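Local coordinates for putative secreted salivary protein (Xenopsylla cheopis, PDB 5K6D) that is a flea salivary toxin that inhibits the host voltage-gated sodium channel Nav1.5, at residues V4-R7 / C8-H12; D62-S65 / Q66-N69. All coordinates share one frame; numbering follows the deposited sequence. Where two conformers were deposited one is given.

Interaction 1: V4-R7 / C8-H12; sequences VSER and CLKGH
Ser5 and Cys8 meet where the short helix 6-10 begins: Cys8 N donates to Ser5 OG over 3.0 Å, an N-cap bond with an N-H...O angle of 155°. Here chi1 (66°) tucks OG between the backbone N and the carbonyl carbon of Ser5, turned toward the amide of Cys8, three residues on. The same residue is gripped a second time through its backbone, Leu9 N donating to Ser5 O at 3.2 Å, and one residue on Lys10 N lies 2.8 Å from Glu6 O in a straighter bond. Val4, just ahead of the cap, directs its side chain at Cys8 and Leu9. Val4 CB rests 3.6 Å from Cys8 SG, while Val4 CG2 sits 3.7 Å from Leu9 CG, the Val4 and Leu9 side chains crossing at about a right angle.

On another side of the turn Glu6 and Lys10 run alongside each other, pointing the same way. Their salt bridge is long, 3.9 Å from Glu6 OE1 to Lys10 NZ, and a water bridges the pair, donating to Glu6 OE1 and accepting from Lys10 NZ, the water oxygen 2.6 Å from NZ. Glu6 OE1 also accepts from the backbone N of Lys14, which ties the carboxylate to the loop that follows. Lys10 CG in turn lies over the centre of one face of the His12 ring.

Further out, Cys8 SG forms the disulfide with Cys53, and Cys8 O accepts from His48 of helix 38-51. Gly11, with positive phi, takes the chain out of the helix. Together these contacts make a short N-capped helix, capped by Ser5, beside strand 19-20 and tied by Cys8-Cys53 to the end of helix 38-51, in a small disulfide-rich protein.

Interaction 2: D62-S65 / Q66-N69; sequences DGSS and QKPN
Asp62 N and Gly63 N both donate to Lys67 O, at 2.9 Å and 3.0 Å respectively, so two successive amides hold one carbonyl and close the loop on itself. The first lies in the carbonyl plane and the second is tilted 24° from it. A second polar atom with two donors is Asp62 OD1. Ser64 OG gives it a hydrogen bond of 2.7 Å on the syn lone pair, whereas Ser64 N approaches from above the carboxylate plane. That backbone bond, to the amide two residues on, defines an Asx turn, here set in the exposed loop that joins the antiparallel strands 57-60 and 73-76. Having donated to Asp62, Ser64 OG accepts from Lys67 N at 3.1 Å and so passes the link across the turn.

Lys67 bends at its third and fourth torsions (chi3 -48°, chi4 -94°), which folds its end back over the carboxylate. Lys67 CE lies over the carboxylate face, equally near both oxygens, and Lys67 NZ, also above the plane, makes a weak hydrogen bond of 3.4 Å to Asp62 OD2 as part of a salt bridge. A water accepts from Lys67 NZ and donates to Ser64 OG and Gln66 OE1, joining three side chains. Gly63 CA also makes a C-H...O contact to Pro68 O, and the Pro68 ring, with CB 3.5 Å from Ser64 O, touches Tyr74 of strand 73-76.

Interaction 1 and interaction 2 lie on opposite sides of the centre of this 78-residue chain, with centres 19 Å apart and nearest atoms about 11 Å apart, so neither touches the other. Disulfides connect the two regions indirectly: Cys8 of interaction 1 is bonded to Cys53, just past helix 38-51, and that helix is in turn joined through Cys45-Cys73 and Cys49-Cys75 to strand 73-76, the pattern of a cysteine-stabilised alpha/beta motif. This strand follows the 62-69 loop. Residues 4-12 are partly buried, whereas residues 62-69 form a surface loop that combines its internal polar bonds with contacts to Tyr74 of strand 73-76 and to Leu25.

Interaction 1: V4-R7 / C8-H12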
# COMPACT_ATOMS: atom_id res chain seq x y z
N VAL A 4 4.50 -5.48 -8.65
CA VAL A 4 3.47 -5.81 -7.67
C VAL A 4 2.21 -6.24 -8.41
O VAL A 4 2.09 -6.09 -9.62
CB VAL A 4 3.14 -4.61 -6.75
CG1 VAL A 4 4.37 -4.19 -5.94
CG2 VAL A 4 2.60 -3.44 -7.55
N SER A 5 1.25 -6.79 -7.66
CA SER A 5 0.02 -7.29 -8.28
C SER A 5 -1.08 -6.24 -8.33
O SER A 5 -1.03 -5.22 -7.63
CB SER A 5 -0.48 -8.50 -7.50
OG SER A 5 -0.86 -8.10 -6.19
N GLU A 6 -2.10 -6.50 -9.15
CA GLU A 6 -3.32 -5.70 -9.08
C GLU A 6 -3.89 -5.66 -7.67
O GLU A 6 -4.35 -4.62 -7.20
CB GLU A 6 -4.39 -6.24 -10.02
CG GLU A 6 -4.07 -6.14 -11.49
CD GLU A 6 -5.24 -6.52 -12.38
OE1 GLU A 6 -6.20 -7.15 -11.89
OE2 GLU A 6 -5.20 -6.19 -13.58
N ARG A 7 -3.87 -6.80 -6.99
CA ARG A 7 -4.37 -6.86 -5.62
C ARG A 7 -3.63 -5.87 -4.73
O ARG A 7 -4.24 -5.21 -3.89
CB ARG A 7 -4.23 -8.27 -5.07
CG ARG A 7 -5.17 -9.25 -5.73
CD ARG A 7 -4.92 -10.63 -5.19
NE ARG A 7 -5.36 -10.79 -3.80
CZ ARG A 7 -4.58 -11.14 -2.79
NH1 ARG A 7 -3.27 -11.36 -2.96
NH2 ARG A 7 -5.12 -11.29 -1.59
N CYS A 8 -2.32 -5.77 -4.91
CA CYS A 8 -1.54 -4.79 -4.17
C CYS A 8 -2.07 -3.38 -4.40
O CYS A 8 -2.34 -2.65 -3.44
CB CYS A 8 -0.07 -4.90 -4.57
SG CYS A 8 0.97 -3.53 -4.06
N LEU A 9 -2.22 -3.01 -5.67
CA LEU A 9 -2.50 -1.62 -6.02
C LEU A 9 -3.96 -1.24 -5.83
O LEU A 9 -4.26 -0.22 -5.20
CB LEU A 9 -2.08 -1.35 -7.47
CG LEU A 9 -0.57 -1.45 -7.73
CD1 LEU A 9 -0.26 -1.24 -9.20
CD2 LEU A 9 0.20 -0.45 -6.88
N LYS A 10 -4.88 -2.02 -6.39
CA LYS A 10 -6.30 -1.62 -6.29
C LYS A 10 -7.07 -2.42 -5.24
O LYS A 10 -8.23 -2.09 -4.95
CB LYS A 10 -6.99 -1.72 -7.66
CG LYS A 10 -7.11 -3.10 -8.27
CD LYS A 10 -7.84 -3.04 -9.61
CE LYS A 10 -8.07 -4.41 -10.21
NZ LYS A 10 -8.78 -4.30 -11.52
N GLY A 11 -6.46 -3.45 -4.66
CA GLY A 11 -7.08 -4.14 -3.54
C GLY A 11 -7.69 -5.48 -3.86
O GLY A 11 -8.01 -6.27 -2.96
N HIS A 12 -7.86 -5.74 -5.15
CA HIS A 12 -8.49 -6.96 -5.66
C HIS A 12 -7.98 -7.15 -7.08
O HIS A 12 -7.33 -6.25 -7.62
CB HIS A 12 -10.01 -6.84 -5.63
CG HIS A 12 -10.51 -5.61 -6.33
ND1 HIS A 12 -10.87 -5.61 -7.66
CD2 HIS A 12 -10.66 -4.34 -5.90
CE1 HIS A 12 -11.24 -4.39 -8.01
NE2 HIS A 12 -11.12 -3.60 -6.96
O HOH W 1 -9.11 -6.83 -12.14

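Interaction 2: D62-S65 / Q66-N69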
# COMPACT_ATOMS: atom_id res chain seq x y z
N ASP A 62 -0.16 10.87 4.63
CA ASP A 62 -0.06 11.93 5.62
C ASP A 62 -0.12 13.32 4.98
O ASP A 62 0.07 14.33 5.65
CB ASP A 62 1.23 11.77 6.43
CG ASP A 62 2.49 11.93 5.58
OD1 ASP A 62 2.39 12.03 4.35
OD2 ASP A 62 3.60 11.94 6.17
N GLY A 63 -0.40 13.36 3.68
CA GLY A 63 -0.50 14.63 2.98
C GLY A 63 0.79 15.13 2.35
O GLY A 63 0.80 16.14 1.65
N SER A 64 1.88 14.42 2.59
CA SER A 64 3.16 14.74 1.96
C SER A 64 3.11 14.43 0.47
O SER A 64 2.22 13.72 0.01
CB SER A 64 4.29 13.95 2.62
OG SER A 64 4.14 12.56 2.37
N SER A 65 4.07 14.96 -0.27
CA SER A 65 4.11 14.72 -1.71
C SER A 65 4.22 13.22 -2.02
O SER A 65 3.60 12.74 -2.97
CB SER A 65 5.27 15.47 -2.35
OG SER A 65 6.52 15.01 -1.86
N GLN A 66 4.97 12.50 -1.20
CA GLN A 66 5.18 11.08 -1.41
C GLN A 66 3.98 10.24 -0.98
O GLN A 66 3.74 9.17 -1.53
CB GLN A 66 6.42 10.63 -0.64
CG GLN A 66 6.81 9.21 -0.86
CD GLN A 66 7.92 8.79 0.05
OE1 GLN A 66 7.83 8.94 1.27
NE2 GLN A 66 9.00 8.28 -0.52
N LYS A 67 3.25 10.71 0.03
CA LYS A 67 2.13 9.94 0.58
C LYS A 67 0.92 10.87 0.73
O LYS A 67 0.50 11.18 1.85
CB LYS A 67 2.52 9.32 1.93
CG LYS A 67 3.80 8.49 1.89
CD LYS A 67 4.04 7.75 3.20
CE LYS A 67 3.87 8.67 4.40
NZ LYS A 67 5.18 9.25 4.82
N PRO A 68 0.36 11.33 -0.40
CA PRO A 68 -0.57 12.47 -0.36
C PRO A 68 -1.97 12.18 0.16
O PRO A 68 -2.61 13.08 0.70
CB PRO A 68 -0.64 12.92 -1.82
CG PRO A 68 -0.32 11.70 -2.60
CD PRO A 68 0.72 10.97 -1.78
N ASN A 69 -2.46 10.95 -0.01
CA ASN A 69 -3.85 10.63 0.28
C ASN A 69 -4.00 9.82 1.56
O ASN A 69 -3.52 8.70 1.64
CB ASN A 69 -4.45 9.87 -0.90
CG ASN A 69 -5.96 9.71 -0.81
OD1 ASN A 69 -6.53 9.70 0.28
ND2 ASN A 69 -6.61 9.58 -1.96
O HOH W 2 6.43 11.21 3.04